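Local coordinates for AP endonuclease, family protein 2 (Mycobacterium smegmatis, PDB 5TNV) that binds magnesium in a xylose isomerase-like TIM barrel and is probably a metal-dependent enzyme, perhaps an endonuclease, at residues 153-158 with 300-305; 243-248 with 286-291; 253-258 with 277-282. One frame throughout, in Å; residues are numbered along the deposited sequence. Where two conformers were deposited one is given.

All three contacts belong to the same TIM barrel, at graded distances from the magnesium ion held by Glu-193, Asp-223 and His-252. Interaction 3 is closest, its Lys-254 side chain about 4 Å from the metal; in interaction 1 the Tyr-302 side chain is about 8 Å from the magnesium ion, and in interaction 2 the Leu-245 side chain about 14 Å. Interactions 1 and 3, centres about 15 Å apart, meet in a salt bridge from Lys-254 NZ to Glu-300 OE1, 2.9 Å. Interactions 2 and 3 share helix 281-290, while 1 and 2 come no nearer than about 15 Å between nearest atoms. Tyr-278 and Arg-282 also reach Ile-154 and Asp-305 of another subunit, residues of interaction 1.

Interaction 1 of 3, residues 153-158 with 300-305; sequences QIWFWL and EHYGSD
Tyr-302 pushes its ring into a cluster of three aromatic side chains, Trp-155, Phe-156 and Trp-157, and nearly all of the contact is ring against ring. Phe-156 makes a T-shaped stack on it: CE2 stands over the middle of the Tyr-302 ring, the centroids are 4.9 Å apart and the planes meet at 84°. Phe-156 reaches this pose with CG in the crowded position between backbone N and carbonyl carbon (chi1 65°), while Trp-157 CE3 lies over the centre of one face of the phenyl ring and helps fix its rotation. Trp-155 arrives differently, alongside: its CE3 meets Tyr-302 CE1 at 3.8 Å, edge against edge. Trp-155 CZ3 touches Gly-303 CA at 3.8 Å; with no CB in the way, the indole edge comes up to the backbone, and the positive phi (82°) also suits glycine. Trp-157 adds CZ3 against Tyr-302 CD1 at 3.8 Å.

The phenol end is looser. A water lies 2.7 Å from Tyr-302 OH and accepts a weak bond from Phe-156 N, so the polar link between the two loops passes through this one water. Ser-304 turns its OG to Gly-277 O of the second subunit, whose Tyr-278 also stacks edge-to-face with Trp-155; Phe-156 also makes a cation-pi contact with Arg-107. With no direct hydrogen bond between 153-158 and 300-305, the two loops that follow helix 148-152 and strand 297-299 are joined by dispersion and the electrostatics of aromatic edges and faces, with the water a weak polar bridge near the metal end of the barrel.

Interaction 2 of 3, residues 243-248 with 286-291; sequences KVLPYS and RLALEL
Val-244 O, at the turn just before the leucine that packs on Ala-288, takes two bonds from opposite faces of its carbonyl plane. Tyr-247 N gives one, at 3.0 Å. Ser-248 OG gives the other, 2.9 Å from Val-244 O and well above the plane (53°), so it does not sit on a lone pair. The first belongs to the 3-10 segment 245-247, which presents Leu-245 and Pro-246 to helix 281-290; the serine hydroxyl is a second hold on the same carbonyl.

Leu-245 carries the contact. With CG anti to its carbonyl carbon (chi1 -78°), the fork opens onto Ala-288: CD1 and CD2 each lie 3.9 Å from Ala-288 CB. Leu-245 CD1 is also 4.2 Å from Leu-287 CD2. On the outer side Leu-291 takes over, its CD1 resting 3.9 Å from Leu-245 CB and 4.2 Å from Pro-246 CD; the proline and Leu-291 side chains run side by side in the same direction.

Tyr-293 packs on Ala-288 from a nearby loop, and Val-244 turns from this contact to helix 203-213. With no hydrogen bond across, what joins the 3-10 segment to helix 281-290 is apolar packing of leucine, alanine and proline carbons.

Interaction 3 of 3, residues 253-258 with 277-282; sequences IKNYSR and GYVNYR
Asn-255 reaches across to Gly-277, its side chain used atom by atom. CB sits in the plane of the Tyr-281 ring, at its edge, 3.9 Å from CE2. CG lies on Gly-277 CA at 3.5 Å, where no side chain blocks the amide. OD1 accepts from Val-279 N (3.1 Å) on an in-plane lone pair, and weakly from Tyr-256 N. ND2 gives to Val-279 O at 3.0 Å, and also to Leu-274 O. Two bonds to one residue, its N-H and its C=O, fix the rotation of the amide.

The carbonyls either side of Asn-255 are also used: Tyr-278 N binds Tyr-256 O at 2.8 Å, almost straight (170°), and Tyr-281 OH donates to Lys-254 O at 2.8 Å. The Tyr-281 ring is sandwiched between Ile-253 CG1 on one face and Val-279 CG1 on the other, while Arg-258 CB makes an off-centre CH-pi contact with Tyr-278. Lys-254 sends its NZ to Asp-223, a magnesium ligand.

Strand 251-261, between parallel 297-299 and antiparallel 266-272, is thereby tied to the start of helix 281-290. Helix 237-244 packs on Val-279 and helix 306-325 on Tyr-281; Tyr-278 OH bonds Ile-154 O of the third subunit.

Interaction 1 of 3, residues 153-158 with 300-305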
# COMPACT_ATOMS: atom_id res chain seq x y z
N GLN A 153 5.15 19.20 -12.65
CA GLN A 153 4.77 18.86 -11.28
C GLN A 153 5.05 17.39 -10.95
O GLN A 153 5.18 16.54 -11.85
CB GLN A 153 3.26 19.12 -11.08
CG GLN A 153 2.81 20.51 -11.42
CD GLN A 153 3.51 21.53 -10.62
OE1 GLN A 153 3.48 21.48 -9.38
NE2 GLN A 153 4.09 22.50 -11.33
N ILE A 154 5.08 17.08 -9.68
CA ILE A 154 5.21 15.69 -9.23
C ILE A 154 4.05 14.82 -9.73
O ILE A 154 4.25 13.66 -10.08
CB ILE A 154 5.37 15.70 -7.71
CG1 ILE A 154 6.81 16.21 -7.36
CG2 ILE A 154 5.09 14.33 -7.07
CD1 ILE A 154 6.99 16.57 -5.90
N TRP A 155 2.86 15.41 -9.81
CA TRP A 155 1.72 14.81 -10.47
C TRP A 155 1.03 15.91 -11.28
O TRP A 155 0.88 17.04 -10.77
CB TRP A 155 0.72 14.23 -9.54
CG TRP A 155 1.15 13.15 -8.63
CD1 TRP A 155 1.19 13.21 -7.25
CD2 TRP A 155 1.53 11.82 -8.99
NE1 TRP A 155 1.60 11.98 -6.77
CE2 TRP A 155 1.80 11.11 -7.81
CE3 TRP A 155 1.66 11.16 -10.21
CZ2 TRP A 155 2.19 9.76 -7.84
CZ3 TRP A 155 2.05 9.84 -10.25
CH2 TRP A 155 2.31 9.17 -9.04
N PHE A 156 0.48 15.56 -12.45
CA PHE A 156 -0.13 16.62 -13.28
C PHE A 156 -1.29 17.29 -12.57
O PHE A 156 -1.58 18.45 -12.86
CB PHE A 156 -0.54 16.07 -14.65
CG PHE A 156 -1.64 15.01 -14.64
CD1 PHE A 156 -2.97 15.37 -14.54
CD2 PHE A 156 -1.32 13.65 -14.78
CE1 PHE A 156 -3.97 14.40 -14.56
CE2 PHE A 156 -2.31 12.69 -14.81
CZ PHE A 156 -3.63 13.09 -14.69
N TRP A 157 -2.01 16.56 -11.72
CA TRP A 157 -3.21 17.08 -11.10
C TRP A 157 -2.91 18.05 -9.97
O TRP A 157 -3.86 18.62 -9.39
CB TRP A 157 -4.12 15.96 -10.59
CG TRP A 157 -3.48 15.04 -9.60
CD1 TRP A 157 -3.26 15.24 -8.27
CD2 TRP A 157 -2.96 13.72 -9.89
NE1 TRP A 157 -2.63 14.17 -7.71
CE2 TRP A 157 -2.44 13.20 -8.68
CE3 TRP A 157 -2.86 12.96 -11.05
CZ2 TRP A 157 -1.86 11.94 -8.60
CZ3 TRP A 157 -2.30 11.71 -10.98
CH2 TRP A 157 -1.79 11.22 -9.76
N LEU A 158 -1.65 18.31 -9.66
CA LEU A 158 -1.31 19.26 -8.61
C LEU A 158 -1.54 20.70 -9.02
O LEU A 158 -1.58 21.55 -8.12
CB LEU A 158 0.12 19.05 -8.13
CG LEU A 158 0.40 17.71 -7.50
CD1 LEU A 158 1.87 17.61 -7.06
CD2 LEU A 158 -0.51 17.40 -6.30
N GLU A 300 -7.24 1.27 -14.98
CA GLU A 300 -6.34 2.38 -15.24
C GLU A 300 -5.52 2.64 -13.97
O GLU A 300 -6.09 2.49 -12.92
CB GLU A 300 -7.04 3.71 -15.65
CG GLU A 300 -6.26 4.59 -16.62
CD GLU A 300 -5.65 5.83 -16.01
OE1 GLU A 300 -6.28 6.59 -15.22
OE2 GLU A 300 -4.47 6.11 -16.46
N HIS A 301 -4.31 3.14 -14.06
CA HIS A 301 -3.56 3.54 -12.85
C HIS A 301 -2.42 4.41 -13.28
O HIS A 301 -1.30 3.84 -13.50
CB HIS A 301 -3.07 2.31 -12.13
CG HIS A 301 -2.54 2.54 -10.76
ND1 HIS A 301 -3.34 2.67 -9.64
CD2 HIS A 301 -1.25 2.65 -10.32
CE1 HIS A 301 -2.57 2.82 -8.61
NE2 HIS A 301 -1.28 2.81 -8.98
N TYR A 302 -2.57 5.68 -13.28
CA TYR A 302 -1.49 6.62 -13.64
C TYR A 302 -0.42 6.60 -12.56
O TYR A 302 -0.71 6.72 -11.37
CB TYR A 302 -2.07 8.00 -13.83
CG TYR A 302 -1.01 8.97 -14.33
CD1 TYR A 302 -0.22 9.70 -13.44
CD2 TYR A 302 -0.78 9.18 -15.68
CE1 TYR A 302 0.73 10.58 -13.87
CE2 TYR A 302 0.19 10.08 -16.12
CZ TYR A 302 0.96 10.77 -15.22
OH TYR A 302 1.91 11.66 -15.62
N GLY A 303 0.82 6.51 -12.96
CA GLY A 303 1.94 6.54 -12.05
C GLY A 303 2.20 5.20 -11.42
O GLY A 303 1.52 4.20 -11.63
N SER A 304 3.29 5.17 -10.62
CA SER A 304 3.71 3.98 -9.93
C SER A 304 3.91 2.84 -10.94
O SER A 304 4.21 3.09 -12.10
CB SER A 304 2.69 3.69 -8.81
OG SER A 304 3.08 2.61 -7.97
N ASP A 305 3.75 1.59 -10.51
CA ASP A 305 3.80 0.47 -11.47
C ASP A 305 2.39 0.31 -12.01
O ASP A 305 1.58 -0.49 -11.50
CB ASP A 305 4.32 -0.81 -10.85
CG ASP A 305 4.31 -1.97 -11.80
OD1 ASP A 305 3.93 -1.85 -13.00
OD2 ASP A 305 4.71 -3.09 -11.35
O HOH W 1 2.25 13.65 -13.77

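Interaction 2 of 3, residues 243-248 with 286-291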
# COMPACT_ATOMS: atom_id res chain seq x y z
N LYS A 243 -24.65 9.05 -6.78
CA LYS A 243 -25.28 9.96 -7.70
C LYS A 243 -25.10 9.51 -9.15
O LYS A 243 -26.01 9.68 -9.94
CB LYS A 243 -24.71 11.37 -7.53
CG LYS A 243 -25.20 12.18 -6.39
CD LYS A 243 -24.58 13.57 -6.43
CE LYS A 243 -25.21 14.25 -5.25
NZ LYS A 243 -24.75 15.65 -5.27
N VAL A 244 -23.89 9.09 -9.50
CA VAL A 244 -23.57 8.88 -10.91
C VAL A 244 -23.73 7.44 -11.38
O VAL A 244 -23.94 7.21 -12.59
CB VAL A 244 -22.18 9.43 -11.30
CG1 VAL A 244 -22.16 10.95 -11.14
CG2 VAL A 244 -21.07 8.77 -10.49
N LEU A 245 -23.65 6.44 -10.50
CA LEU A 245 -23.78 5.05 -10.94
C LEU A 245 -25.08 4.76 -11.68
O LEU A 245 -25.02 3.95 -12.63
CB LEU A 245 -23.55 4.09 -9.78
CG LEU A 245 -22.08 3.90 -9.42
CD1 LEU A 245 -21.97 3.17 -8.09
CD2 LEU A 245 -21.32 3.15 -10.51
N PRO A 246 -26.24 5.32 -11.33
CA PRO A 246 -27.47 5.04 -12.10
C PRO A 246 -27.36 5.39 -13.58
O PRO A 246 -28.17 4.90 -14.34
CB PRO A 246 -28.53 5.91 -11.41
CG PRO A 246 -28.04 5.99 -9.98
CD PRO A 246 -26.54 6.16 -10.15
N TYR A 247 -26.44 6.25 -13.97
CA TYR A 247 -26.29 6.73 -15.33
C TYR A 247 -25.07 6.13 -16.04
O TYR A 247 -24.75 6.56 -17.14
CB TYR A 247 -26.17 8.26 -15.34
CG TYR A 247 -27.32 8.95 -14.69
CD1 TYR A 247 -28.45 9.22 -15.42
CD2 TYR A 247 -27.29 9.33 -13.35
CE1 TYR A 247 -29.53 9.86 -14.85
CE2 TYR A 247 -28.37 9.94 -12.75
CZ TYR A 247 -29.48 10.20 -13.52
OH TYR A 247 -30.58 10.86 -12.92
N SER A 248 -24.38 5.19 -15.39
CA SER A 248 -23.09 4.69 -15.84
C SER A 248 -23.18 3.43 -16.69
O SER A 248 -23.85 2.46 -16.33
CB SER A 248 -22.20 4.46 -14.61
OG SER A 248 -21.91 5.67 -13.94
N ARG A 286 -20.49 -3.36 -5.16
CA ARG A 286 -21.76 -3.98 -4.83
C ARG A 286 -22.91 -3.02 -5.03
O ARG A 286 -23.98 -3.43 -5.53
CB ARG A 286 -21.76 -4.52 -3.39
CG ARG A 286 -21.12 -5.90 -3.28
CD ARG A 286 -20.88 -6.26 -1.83
NE ARG A 286 -20.63 -7.69 -1.75
CZ ARG A 286 -21.49 -8.67 -1.57
NH1 ARG A 286 -21.03 -9.93 -1.55
NH2 ARG A 286 -22.77 -8.49 -1.41
N LEU A 287 -22.75 -1.75 -4.69
CA LEU A 287 -23.74 -0.73 -4.92
C LEU A 287 -24.05 -0.62 -6.41
O LEU A 287 -25.21 -0.55 -6.82
CB LEU A 287 -23.28 0.63 -4.37
CG LEU A 287 -24.25 1.79 -4.61
CD1 LEU A 287 -25.57 1.53 -3.91
CD2 LEU A 287 -23.56 3.09 -4.18
N ALA A 288 -23.00 -0.57 -7.23
CA ALA A 288 -23.19 -0.49 -8.67
C ALA A 288 -24.09 -1.62 -9.15
O ALA A 288 -25.03 -1.42 -9.89
CB ALA A 288 -21.82 -0.51 -9.37
N LEU A 289 -23.77 -2.85 -8.71
CA LEU A 289 -24.55 -3.99 -9.11
C LEU A 289 -26.00 -3.82 -8.70
O LEU A 289 -26.92 -4.12 -9.47
CB LEU A 289 -23.98 -5.28 -8.57
CG LEU A 289 -22.65 -5.69 -9.01
CD1 LEU A 289 -22.20 -6.96 -8.33
CD2 LEU A 289 -22.72 -5.95 -10.47
N GLU A 290 -26.22 -3.37 -7.46
CA GLU A 290 -27.58 -3.17 -6.92
C GLU A 290 -28.34 -2.17 -7.77
O GLU A 290 -29.55 -2.33 -7.96
CB GLU A 290 -27.48 -2.67 -5.49
CG GLU A 290 -28.76 -2.24 -4.85
CD GLU A 290 -28.56 -1.50 -3.52
OE1 GLU A 290 -27.43 -1.49 -2.96
OE2 GLU A 290 -29.58 -0.93 -3.09
N LEU A 291 -27.63 -1.15 -8.27
CA LEU A 291 -28.20 -0.09 -9.09
C LEU A 291 -28.32 -0.49 -10.56
O LEU A 291 -28.75 0.36 -11.35
CB LEU A 291 -27.40 1.20 -8.93
CG LEU A 291 -27.42 1.83 -7.56
CD1 LEU A 291 -26.42 2.97 -7.44
CD2 LEU A 291 -28.82 2.31 -7.25

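Interaction 3 of 3, residues 253-258 with 277-282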
# COMPACT_ATOMS: atom_id res chain seq x y z
N ILE A 253 -11.69 2.37 -13.27
CA ILE A 253 -11.79 2.11 -11.82
C ILE A 253 -10.38 2.11 -11.22
O ILE A 253 -9.59 1.21 -11.49
CB ILE A 253 -12.60 0.82 -11.58
CG1 ILE A 253 -12.82 0.58 -10.08
CG2 ILE A 253 -12.04 -0.41 -12.27
CD1 ILE A 253 -13.88 -0.46 -9.76
N LYS A 254 -10.12 3.10 -10.39
CA LYS A 254 -8.81 3.27 -9.75
C LYS A 254 -9.01 3.93 -8.39
O LYS A 254 -10.05 4.54 -8.10
CB LYS A 254 -7.82 4.04 -10.63
CG LYS A 254 -8.20 5.46 -10.96
CD LYS A 254 -7.07 6.21 -11.66
CE LYS A 254 -7.43 7.60 -12.17
NZ LYS A 254 -8.33 7.53 -13.35
N ASN A 255 -7.95 3.87 -7.56
CA ASN A 255 -8.03 4.39 -6.21
C ASN A 255 -6.76 5.17 -5.83
O ASN A 255 -5.69 5.03 -6.44
CB ASN A 255 -8.30 3.27 -5.20
CG ASN A 255 -9.15 3.63 -4.00
OD1 ASN A 255 -9.47 4.83 -3.79
ND2 ASN A 255 -9.53 2.65 -3.22
N TYR A 256 -6.90 5.95 -4.78
CA TYR A 256 -5.87 6.79 -4.20
C TYR A 256 -6.05 6.82 -2.70
O TYR A 256 -7.21 6.88 -2.26
CB TYR A 256 -5.95 8.25 -4.67
CG TYR A 256 -5.73 8.42 -6.14
CD1 TYR A 256 -6.73 8.20 -7.08
CD2 TYR A 256 -4.48 8.81 -6.63
CE1 TYR A 256 -6.52 8.35 -8.42
CE2 TYR A 256 -4.24 8.97 -7.98
CZ TYR A 256 -5.28 8.73 -8.91
OH TYR A 256 -5.12 8.90 -10.25
N SER A 257 -4.98 6.82 -1.89
CA SER A 257 -5.15 7.35 -0.55
C SER A 257 -5.59 8.82 -0.67
O SER A 257 -5.25 9.49 -1.66
CB SER A 257 -3.87 7.25 0.25
OG SER A 257 -2.83 7.96 -0.38
N ARG A 258 -6.25 9.31 0.37
CA ARG A 258 -6.66 10.72 0.43
C ARG A 258 -6.50 11.16 1.88
O ARG A 258 -6.94 10.45 2.79
CB ARG A 258 -8.10 10.90 -0.02
CG ARG A 258 -8.63 12.32 0.04
CD ARG A 258 -10.02 12.45 -0.57
NE ARG A 258 -10.59 13.78 -0.42
CZ ARG A 258 -10.23 14.85 -1.14
NH1 ARG A 258 -9.36 14.74 -2.12
NH2 ARG A 258 -10.79 16.01 -0.83
N GLY A 277 -6.92 2.14 -1.11
CA GLY A 277 -7.16 3.56 -1.17
C GLY A 277 -8.40 4.02 -0.42
O GLY A 277 -9.01 3.24 0.32
N TYR A 278 -8.74 5.27 -0.59
CA TYR A 278 -9.82 5.93 0.20
C TYR A 278 -11.20 5.40 -0.15
O TYR A 278 -12.07 5.26 0.73
CB TYR A 278 -9.73 7.43 -0.01
CG TYR A 278 -10.62 8.23 0.92
CD1 TYR A 278 -10.30 8.34 2.25
CD2 TYR A 278 -11.76 8.90 0.46
CE1 TYR A 278 -11.13 9.08 3.11
CE2 TYR A 278 -12.56 9.63 1.29
CZ TYR A 278 -12.24 9.72 2.64
OH TYR A 278 -13.09 10.46 3.45
N VAL A 279 -11.47 5.13 -1.43
CA VAL A 279 -12.76 4.56 -1.82
C VAL A 279 -12.84 3.13 -1.29
O VAL A 279 -11.82 2.41 -1.36
CB VAL A 279 -12.90 4.55 -3.35
CG1 VAL A 279 -14.30 4.01 -3.74
CG2 VAL A 279 -12.68 5.91 -3.97
N ASN A 280 -14.01 2.71 -0.81
CA ASN A 280 -14.28 1.32 -0.50
C ASN A 280 -14.92 0.68 -1.72
O ASN A 280 -16.14 0.75 -1.91
CB ASN A 280 -15.17 1.18 0.73
CG ASN A 280 -15.34 -0.29 1.10
OD1 ASN A 280 -15.19 -1.20 0.29
ND2 ASN A 280 -15.72 -0.55 2.36
N TYR A 281 -14.09 0.09 -2.60
CA TYR A 281 -14.65 -0.45 -3.84
C TYR A 281 -15.40 -1.76 -3.63
O TYR A 281 -16.14 -2.17 -4.56
CB TYR A 281 -13.56 -0.58 -4.91
CG TYR A 281 -13.32 0.73 -5.65
CD1 TYR A 281 -14.28 1.21 -6.54
CD2 TYR A 281 -12.18 1.48 -5.48
CE1 TYR A 281 -14.10 2.37 -7.23
CE2 TYR A 281 -11.98 2.66 -6.17
CZ TYR A 281 -12.94 3.11 -7.05
OH TYR A 281 -12.78 4.28 -7.77
N ARG A 282 -15.25 -2.44 -2.48
CA ARG A 282 -16.12 -3.59 -2.21
C ARG A 282 -17.56 -3.09 -2.09
O ARG A 282 -18.49 -3.58 -2.72
CB ARG A 282 -15.62 -4.35 -0.98
CG ARG A 282 -16.40 -5.63 -0.70
CD ARG A 282 -15.85 -6.37 0.56
NE ARG A 282 -14.43 -6.57 0.41
CZ ARG A 282 -13.86 -7.47 -0.36
NH1 ARG A 282 -14.54 -8.48 -0.86
NH2 ARG A 282 -12.57 -7.36 -0.59